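Local coordinates for 2OG-Fe dioxygenase family protein (Methylibium petroleiphilum, PDB 3PL0) that is uncharacterised but probably acts as an iron-dependent dioxygenase of the 2-oxoglutarate type, built on a cupin fold, at residues Gly169-Val183 with Pro235-Ser247. Numbering follows the deposited sequence.
Sequences GVDFVAVVFIGRQGV and PAHRDTLVLTYRS
With CG turned anti to its carbonyl carbon (chi1 -77°), D171 swings its carboxylate over to S247, and D171 OD2 accepts the N-H of S247 at 3.0 Å (N to OD2), the bond straight and reaching OD2 from above the carboxylate plane. F177, its CG anti to the backbone N (chi1 178°), carries its ring toward R238, whose NE sits 3.9 Å from F177 CE1, at the ring edge; the guanidinium is turned 39° from the ring plane. The strands 172-181 and 237-246 run antiparallel, with backbone bonds both ways at F172-Y245, A174-L243, V176-L241 and Q181-H237. V173 CG1 meets V242 CG1 on one face, while V176 CB and L241 CB pack at 3.9 Å on the other, the face where helix 118-134 lies against A174 and L241. Twice the pairing slips in a classic beta bulge: Y245 O accepts both D171 N (2.9 Å) and F172 N (3.1 Å), and D239 O accepts both I178 N (3.0 Å) and G179 N, these two from the same face of its plane. D239 itself turns its carboxylate to a salt bridge with R150. Replacing D171 with an alanine removes the carboxylate, which is likely to leave the S247 N-H without this acceptor. Strands 209-213, 172-181, 237-246 and 141-152 follow one another as antiparallel neighbours in the curled sheet of the cupin double-stranded beta-helix.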
ATOM      1  N   GLY A 169      -3.758  -0.719 -11.260  1.00 34.89           N
ATOM      2  CA  GLY A 169      -4.643  -1.540 -12.069  1.00 38.05           C
ATOM      3  C   GLY A 169      -5.801  -2.142 -11.303  1.00 37.01           C
ATOM      4  O   GLY A 169      -6.337  -3.169 -11.725  1.00 33.00           O
ATOM      5  N   VAL A 170      -6.190  -1.481 -10.206  1.00 30.71           N
ATOM      6  CA  VAL A 170      -7.219  -1.972  -9.309  1.00 29.95           C
ATOM      7  C   VAL A 170      -8.264  -0.868  -9.145  1.00 29.40           C
ATOM      8  O   VAL A 170      -8.246   0.112  -9.866  1.00 30.87           O
ATOM      9  CB  VAL A 170      -6.591  -2.403  -7.947  1.00 28.55           C
ATOM     10  CG1 VAL A 170      -5.608  -3.584  -8.127  1.00 25.27           C
ATOM     11  CG2 VAL A 170      -5.863  -1.219  -7.245  1.00 25.57           C
ATOM     12  N   ASP A 171      -9.142  -0.981  -8.169  1.00 27.79           N
ATOM     13  CA  ASP A 171     -10.088   0.091  -7.875  1.00 24.42           C
ATOM     14  C   ASP A 171      -9.551   1.110  -6.853  1.00 26.21           C
ATOM     15  O   ASP A 171      -9.627   2.322  -7.079  1.00 26.75           O
ATOM     16  CB  ASP A 171     -11.393  -0.479  -7.370  1.00 27.70           C
ATOM     17  CG  ASP A 171     -12.233  -1.054  -8.505  1.00 33.89           C
ATOM     18  OD1 ASP A 171     -13.022  -0.276  -9.082  1.00 41.20           O
ATOM     19  OD2 ASP A 171     -12.027  -2.232  -8.846  1.00 34.70           O
ATOM     20  N   PHE A 172      -9.073   0.615  -5.724  1.00 25.76           N
ATOM     21  CA  PHE A 172      -8.541   1.447  -4.625  1.00 26.02           C
ATOM     22  C   PHE A 172      -7.283   0.838  -4.057  1.00 26.67           C
ATOM     23  O   PHE A 172      -7.107  -0.402  -4.081  1.00 23.80           O
ATOM     24  CB  PHE A 172      -9.562   1.624  -3.500  1.00 25.94           C
ATOM     25  CG  PHE A 172     -10.800   2.311  -3.935  1.00 25.92           C
ATOM     26  CD1 PHE A 172     -10.857   3.682  -3.992  1.00 28.16           C
ATOM     27  CD2 PHE A 172     -11.916   1.579  -4.339  1.00 26.02           C
ATOM     28  CE1 PHE A 172     -11.991   4.320  -4.417  1.00 31.12           C
ATOM     29  CE2 PHE A 172     -13.044   2.211  -4.772  1.00 28.17           C
ATOM     30  CZ  PHE A 172     -13.097   3.575  -4.813  1.00 29.81           C
ATOM     31  N   VAL A 173      -6.376   1.732  -3.625  1.00 25.27           N
ATOM     32  CA  VAL A 173      -5.153   1.352  -2.955  1.00 24.77           C
ATOM     33  C   VAL A 173      -5.001   2.066  -1.623  1.00 23.52           C
ATOM     34  O   VAL A 173      -5.382   3.259  -1.481  1.00 22.86           O
ATOM     35  CB  VAL A 173      -3.946   1.621  -3.840  1.00 25.35           C
ATOM     36  CG1 VAL A 173      -2.659   1.225  -3.092  1.00 21.38           C
ATOM     37  CG2 VAL A 173      -4.082   0.835  -5.174  1.00 24.27           C
ATOM     38  N   ALA A 174      -4.485   1.336  -0.629  1.00 22.41           N
ATOM     39  CA  ALA A 174      -4.023   1.950   0.611  1.00 24.90           C
ATOM     40  C   ALA A 174      -2.564   1.669   0.752  1.00 24.23           C
ATOM     41  O   ALA A 174      -2.143   0.513   0.715  1.00 26.34           O
ATOM     42  CB  ALA A 174      -4.741   1.391   1.827  1.00 23.24           C
ATOM     43  N   VAL A 175      -1.783   2.728   0.915  1.00 26.10           N
ATOM     44  CA  VAL A 175      -0.371   2.609   1.290  1.00 24.82           C
ATOM     45  C   VAL A 175      -0.239   2.963   2.775  1.00 22.64           C
ATOM     46  O   VAL A 175      -0.464   4.116   3.175  1.00 22.07           O
ATOM     47  CB  VAL A 175       0.508   3.559   0.489  1.00 25.72           C
ATOM     48  CG1 VAL A 175       2.000   3.390   0.913  1.00 25.83           C
ATOM     49  CG2 VAL A 175       0.342   3.318  -1.029  1.00 26.00           C
ATOM     50  N   VAL A 176       0.151   1.991   3.588  1.00 22.28           N
ATOM     51  CA  VAL A 176       0.254   2.194   5.039  1.00 19.79           C
ATOM     52  C   VAL A 176       1.745   2.393   5.309  1.00 25.18           C
ATOM     53  O   VAL A 176       2.564   1.571   4.889  1.00 26.18           O
ATOM     54  CB  VAL A 176      -0.232   0.984   5.837  1.00 24.67           C
ATOM     55  CG1 VAL A 176      -0.098   1.270   7.337  1.00 25.58           C
ATOM     56  CG2 VAL A 176      -1.650   0.629   5.441  1.00 21.14           C
ATOM     57  N   PHE A 177       2.105   3.507   5.945  1.00 23.85           N
ATOM     58  CA  PHE A 177       3.504   3.736   6.332  1.00 24.77           C
ATOM     59  C   PHE A 177       3.765   3.002   7.615  1.00 26.12           C
ATOM     60  O   PHE A 177       3.056   3.207   8.605  1.00 27.95           O
ATOM     61  CB  PHE A 177       3.810   5.205   6.517  1.00 26.07           C
ATOM     62  CG  PHE A 177       5.205   5.462   6.946  1.00 23.23           C
ATOM     63  CD1 PHE A 177       6.247   5.321   6.041  1.00 26.23           C
ATOM     64  CD2 PHE A 177       5.484   5.871   8.237  1.00 24.11           C
ATOM     65  CE1 PHE A 177       7.558   5.526   6.423  1.00 26.55           C
ATOM     66  CE2 PHE A 177       6.795   6.086   8.641  1.00 25.79           C
ATOM     67  CZ  PHE A 177       7.838   5.905   7.732  1.00 25.89           C
ATOM     68  N   ILE A 178       4.751   2.106   7.599  1.00 24.06           N
ATOM     69  CA  ILE A 178       4.994   1.223   8.734  1.00 24.84           C
ATOM     70  C   ILE A 178       6.166   1.762   9.572  1.00 27.64           C
ATOM     71  O   ILE A 178       6.078   1.797  10.783  1.00 25.46           O
ATOM     72  CB  ILE A 178       5.264  -0.161   8.254  1.00 25.94           C
ATOM     73  CG1 ILE A 178       4.011  -0.699   7.516  1.00 26.22           C
ATOM     74  CG2 ILE A 178       5.760  -1.092   9.370  1.00 29.41           C
ATOM     75  CD1 ILE A 178       2.811  -1.005   8.438  1.00 26.83           C
ATOM     76  N   GLY A 179       7.232   2.168   8.914  1.00 24.97           N
ATOM     77  CA  GLY A 179       8.325   2.849   9.598  1.00 26.43           C
ATOM     78  C   GLY A 179       9.482   3.134   8.688  1.00 27.44           C
ATOM     79  O   GLY A 179       9.487   2.724   7.522  1.00 26.41           O
ATOM     80  N   ARG A 180      10.492   3.824   9.217  1.00 26.10           N
ATOM     81  CA  ARG A 180      11.725   4.038   8.503  1.00 28.17           C
ATOM     82  C   ARG A 180      12.853   4.386   9.482  1.00 31.76           C
ATOM     83  O   ARG A 180      12.593   4.839  10.591  1.00 27.48           O
ATOM     84  CB  ARG A 180      11.561   5.164   7.484  1.00 27.78           C
ATOM     85  CG  ARG A 180      11.494   6.524   8.128  1.00 30.76           C
ATOM     86  CD  ARG A 180      11.399   7.602   7.096  1.00 38.03           C
ATOM     87  NE  ARG A 180      11.321   8.899   7.759  1.00 47.19           N
ATOM     88  CZ  ARG A 180      11.584  10.058   7.173  1.00 43.70           C
ATOM     89  NH1 ARG A 180      11.981  10.095   5.909  1.00 42.17           N
ATOM     90  NH2 ARG A 180      11.488  11.178   7.878  1.00 49.82           N
ATOM     91  N   GLN A 181      14.094   4.135   9.060  1.00 31.86           N
ATOM     92  CA  GLN A 181      15.266   4.477   9.829  1.00 33.80           C
ATOM     93  C   GLN A 181      16.384   4.773   8.910  1.00 31.52           C
ATOM     94  O   GLN A 181      16.560   4.093   7.902  1.00 31.11           O
ATOM     95  CB  GLN A 181      15.785   3.258  10.568  1.00 36.11           C
ATOM     96  CG  GLN A 181      15.117   2.863  11.752  1.00 44.93           C
ATOM     97  CD  GLN A 181      15.788   1.642  12.285  1.00 51.02           C
ATOM     98  OE1 GLN A 181      16.955   1.685  12.715  1.00 59.73           O
ATOM     99  NE2 GLN A 181      15.091   0.531  12.221  1.00 48.72           N
ATOM    100  N   GLY A 182      17.228   5.706   9.323  1.00 31.83           N
ATOM    101  CA  GLY A 182      18.511   5.902   8.711  1.00 31.41           C
ATOM    102  C   GLY A 182      18.446   6.423   7.298  1.00 29.41           C
ATOM    103  O   GLY A 182      19.430   6.308   6.570  1.00 27.96           O
ATOM    104  N   VAL A 183      17.303   6.971   6.896  1.00 26.97           N
ATOM    105  CA  VAL A 183      17.118   7.406   5.505  1.00 27.45           C
ATOM    106  C   VAL A 183      16.452   8.771   5.385  1.00 31.31           C
ATOM    107  O   VAL A 183      15.686   9.186   6.259  1.00 30.52           O
ATOM    108  CB  VAL A 183      16.302   6.370   4.661  1.00 32.03           C
ATOM    109  CG1 VAL A 183      17.003   4.999   4.675  1.00 28.93           C
ATOM    110  CG2 VAL A 183      14.850   6.238   5.182  1.00 25.90           C
ATOM    111  N   PRO A 235      21.385   0.718  10.370  1.00 43.15           N
ATOM    112  CA  PRO A 235      20.249   0.311   9.528  1.00 42.88           C
ATOM    113  C   PRO A 235      19.634   1.493   8.807  1.00 38.53           C
ATOM    114  O   PRO A 235      19.470   2.569   9.385  1.00 36.61           O
ATOM    115  CB  PRO A 235      19.250  -0.284  10.525  1.00 43.01           C
ATOM    116  CG  PRO A 235      20.080  -0.670  11.698  1.00 48.22           C
ATOM    117  CD  PRO A 235      21.087   0.461  11.787  1.00 45.92           C
ATOM    118  N   ALA A 236      19.326   1.275   7.538  1.00 35.24           N
ATOM    119  CA  ALA A 236      18.821   2.295   6.668  1.00 31.67           C
ATOM    120  C   ALA A 236      17.779   1.674   5.739  1.00 30.24           C
ATOM    121  O   ALA A 236      18.115   1.119   4.711  1.00 30.81           O
ATOM    122  CB  ALA A 236      19.980   2.932   5.888  1.00 30.74           C
ATOM    123  N   HIS A 237      16.510   1.770   6.108  1.00 26.24           N
ATOM    124  CA  HIS A 237      15.440   1.187   5.300  1.00 28.82           C
ATOM    125  C   HIS A 237      14.096   1.893   5.509  1.00 27.51           C
ATOM    126  O   HIS A 237      13.935   2.723   6.415  1.00 23.97           O
ATOM    127  CB  HIS A 237      15.280  -0.284   5.688  1.00 27.85           C
ATOM    128  CG  HIS A 237      15.004  -0.483   7.143  1.00 27.87           C
ATOM    129  ND1 HIS A 237      15.948  -0.972   8.022  1.00 42.73           N
ATOM    130  CD2 HIS A 237      13.899  -0.218   7.885  1.00 35.83           C
ATOM    131  CE1 HIS A 237      15.436  -1.008   9.241  1.00 36.09           C
ATOM    132  NE2 HIS A 237      14.199  -0.543   9.188  1.00 36.26           N
ATOM    133  N   ARG A 238      13.144   1.558   4.650  1.00 25.83           N
ATOM    134  CA  ARG A 238      11.773   2.067   4.778  1.00 25.33           C
ATOM    135  C   ARG A 238      10.813   0.889   4.603  1.00 25.39           C
ATOM    136  O   ARG A 238      10.942   0.093   3.650  1.00 26.75           O
ATOM    137  CB  ARG A 238      11.516   3.148   3.737  1.00 26.14           C
ATOM    138  CG  ARG A 238      10.088   3.680   3.679  1.00 26.07           C
ATOM    139  CD  ARG A 238      10.085   4.897   2.797  1.00 27.70           C
ATOM    140  NE  ARG A 238       8.784   5.553   2.688  1.00 25.32           N
ATOM    141  CZ  ARG A 238       7.875   5.299   1.758  1.00 24.96           C
ATOM    142  NH1 ARG A 238       8.079   4.397   0.834  1.00 26.35           N
ATOM    143  NH2 ARG A 238       6.775   6.006   1.712  1.00 26.64           N
ATOM    144  N   ASP A 239       9.823   0.854   5.475  1.00 23.69           N
ATOM    145  CA  ASP A 239       8.806  -0.164   5.560  1.00 23.01           C
ATOM    146  C   ASP A 239       7.452   0.410   5.266  1.00 24.73           C
ATOM    147  O   ASP A 239       7.078   1.423   5.847  1.00 24.47           O
ATOM    148  CB  ASP A 239       8.750  -0.715   6.997  1.00 24.56           C
ATOM    149  CG  ASP A 239      10.057  -1.425   7.404  1.00 31.12           C
ATOM    150  OD1 ASP A 239      10.740  -1.924   6.507  1.00 28.83           O
ATOM    151  OD2 ASP A 239      10.368  -1.499   8.602  1.00 26.21           O
ATOM    152  N   THR A 240       6.721  -0.279   4.388  1.00 23.00           N
ATOM    153  CA  THR A 240       5.367   0.067   3.987  1.00 21.51           C
ATOM    154  C   THR A 240       4.542  -1.229   3.843  1.00 22.73           C
ATOM    155  O   THR A 240       5.081  -2.391   3.806  1.00 23.04           O
ATOM    156  CB  THR A 240       5.356   0.786   2.637  1.00 22.52           C
ATOM    157  OG1 THR A 240       6.147   0.062   1.683  1.00 24.07           O
ATOM    158  CG2 THR A 240       5.868   2.198   2.740  1.00 23.83           C
ATOM    159  N   LEU A 241       3.233  -1.033   3.770  1.00 24.43           N
ATOM    160  CA  LEU A 241       2.275  -2.077   3.437  1.00 24.56           C
ATOM    161  C   LEU A 241       1.373  -1.563   2.354  1.00 23.64           C
ATOM    162  O   LEU A 241       0.674  -0.584   2.596  1.00 24.49           O
ATOM    163  CB  LEU A 241       1.416  -2.394   4.641  1.00 25.81           C
ATOM    164  CG  LEU A 241       0.298  -3.414   4.409  1.00 26.58           C
ATOM    165  CD1 LEU A 241       0.833  -4.803   3.980  1.00 22.92           C
ATOM    166  CD2 LEU A 241      -0.513  -3.510   5.693  1.00 20.95           C
ATOM    167  N   VAL A 242       1.347  -2.221   1.196  1.00 23.54           N
ATOM    168  CA  VAL A 242       0.431  -1.842   0.121  1.00 24.88           C
ATOM    169  C   VAL A 242      -0.742  -2.821   0.068  1.00 26.16           C
ATOM    170  O   VAL A 242      -0.543  -4.046  -0.006  1.00 27.78           O
ATOM    171  CB  VAL A 242       1.142  -1.787  -1.238  1.00 23.47           C
ATOM    172  CG1 VAL A 242       0.124  -1.487  -2.397  1.00 26.15           C
ATOM    173  CG2 VAL A 242       2.306  -0.739  -1.182  1.00 27.28           C
ATOM    174  N   LEU A 243      -1.957  -2.294   0.141  1.00 22.43           N
ATOM    175  CA  LEU A 243      -3.177  -3.105   0.055  1.00 22.08           C
ATOM    176  C   LEU A 243      -3.923  -2.665  -1.190  1.00 25.45           C
ATOM    177  O   LEU A 243      -4.131  -1.448  -1.407  1.00 27.21           O
ATOM    178  CB  LEU A 243      -4.063  -2.928   1.299  1.00 21.45           C
ATOM    179  CG  LEU A 243      -3.502  -3.269   2.698  1.00 25.22           C
ATOM    180  CD1 LEU A 243      -4.436  -2.810   3.860  1.00 24.35           C
ATOM    181  CD2 LEU A 243      -3.185  -4.746   2.808  1.00 25.78           C
ATOM    182  N   THR A 244      -4.305  -3.607  -2.044  1.00 22.06           N
ATOM    183  CA  THR A 244      -5.058  -3.249  -3.198  1.00 22.19           C
ATOM    184  C   THR A 244      -6.439  -3.882  -3.113  1.00 27.06           C
ATOM    185  O   THR A 244      -6.595  -5.031  -2.669  1.00 24.82           O
ATOM    186  CB  THR A 244      -4.362  -3.660  -4.500  1.00 25.49           C
ATOM    187  OG1 THR A 244      -4.264  -5.077  -4.559  1.00 27.56           O
ATOM    188  CG2 THR A 244      -2.990  -3.040  -4.594  1.00 26.21           C
ATOM    189  N   TYR A 245      -7.434  -3.130  -3.557  1.00 27.18           N
ATOM    190  CA  TYR A 245      -8.801  -3.596  -3.589  1.00 27.10           C
ATOM    191  C   TYR A 245      -9.313  -3.542  -5.024  1.00 29.11           C
ATOM    192  O   TYR A 245      -9.226  -2.491  -5.704  1.00 27.71           O
ATOM    193  CB  TYR A 245      -9.679  -2.707  -2.692  1.00 28.81           C
ATOM    194  CG  TYR A 245      -9.378  -2.831  -1.216  1.00 25.09           C
ATOM    195  CD1 TYR A 245      -8.174  -2.348  -0.694  1.00 27.31           C
ATOM    196  CD2 TYR A 245     -10.288  -3.426  -0.348  1.00 24.84           C
ATOM    197  CE1 TYR A 245      -7.880  -2.472   0.647  1.00 27.81           C
ATOM    198  CE2 TYR A 245     -10.022  -3.546   0.999  1.00 27.27           C
ATOM    199  CZ  TYR A 245      -8.799  -3.084   1.496  1.00 26.70           C
ATOM    200  OH  TYR A 245      -8.545  -3.209   2.835  1.00 30.36           O
ATOM    201  N   ARG A 246      -9.895  -4.654  -5.471  1.00 28.27           N
ATOM    202  CA  ARG A 246     -10.382  -4.750  -6.840  1.00 27.20           C
ATOM    203  C   ARG A 246     -11.737  -5.459  -6.899  1.00 30.35           C
ATOM    204  O   ARG A 246     -11.930  -6.486  -6.235  1.00 27.27           O
ATOM    205  CB  ARG A 246      -9.351  -5.487  -7.683  1.00 29.35           C
ATOM    206  CG  ARG A 246      -9.640  -5.455  -9.217  1.00 30.09           C
ATOM    207  CD  ARG A 246      -8.424  -5.904 -10.014  1.00 34.81           C
ATOM    208  NE  ARG A 246      -8.621  -5.647 -11.435  1.00 36.12           N
ATOM    209  CZ  ARG A 246      -9.300  -6.450 -12.251  1.00 44.48           C
ATOM    210  NH1 ARG A 246      -9.846  -7.566 -11.798  1.00 45.21           N
ATOM    211  NH2 ARG A 246      -9.451  -6.132 -13.520  1.00 46.90           N
ATOM    212  N   SER A 247     -12.661  -4.882  -7.676  1.00 29.94           N
ATOM    213  CA  SER A 247     -13.961  -5.470  -7.986  1.00 31.44           C
ATOM    214  C   SER A 247     -13.822  -6.530  -9.056  1.00 32.31           C
ATOM    215  O   SER A 247     -12.967  -6.402  -9.907  1.00 31.25           O
ATOM    216  CB  SER A 247     -14.874  -4.385  -8.553  1.00 31.76           C
ATOM    217  OG  SER A 247     -16.172  -4.905  -8.771  1.00 35.51           O
TER
HETATM  218  O   HOH W   1      19.544   3.539  11.771  1.00 41.97           O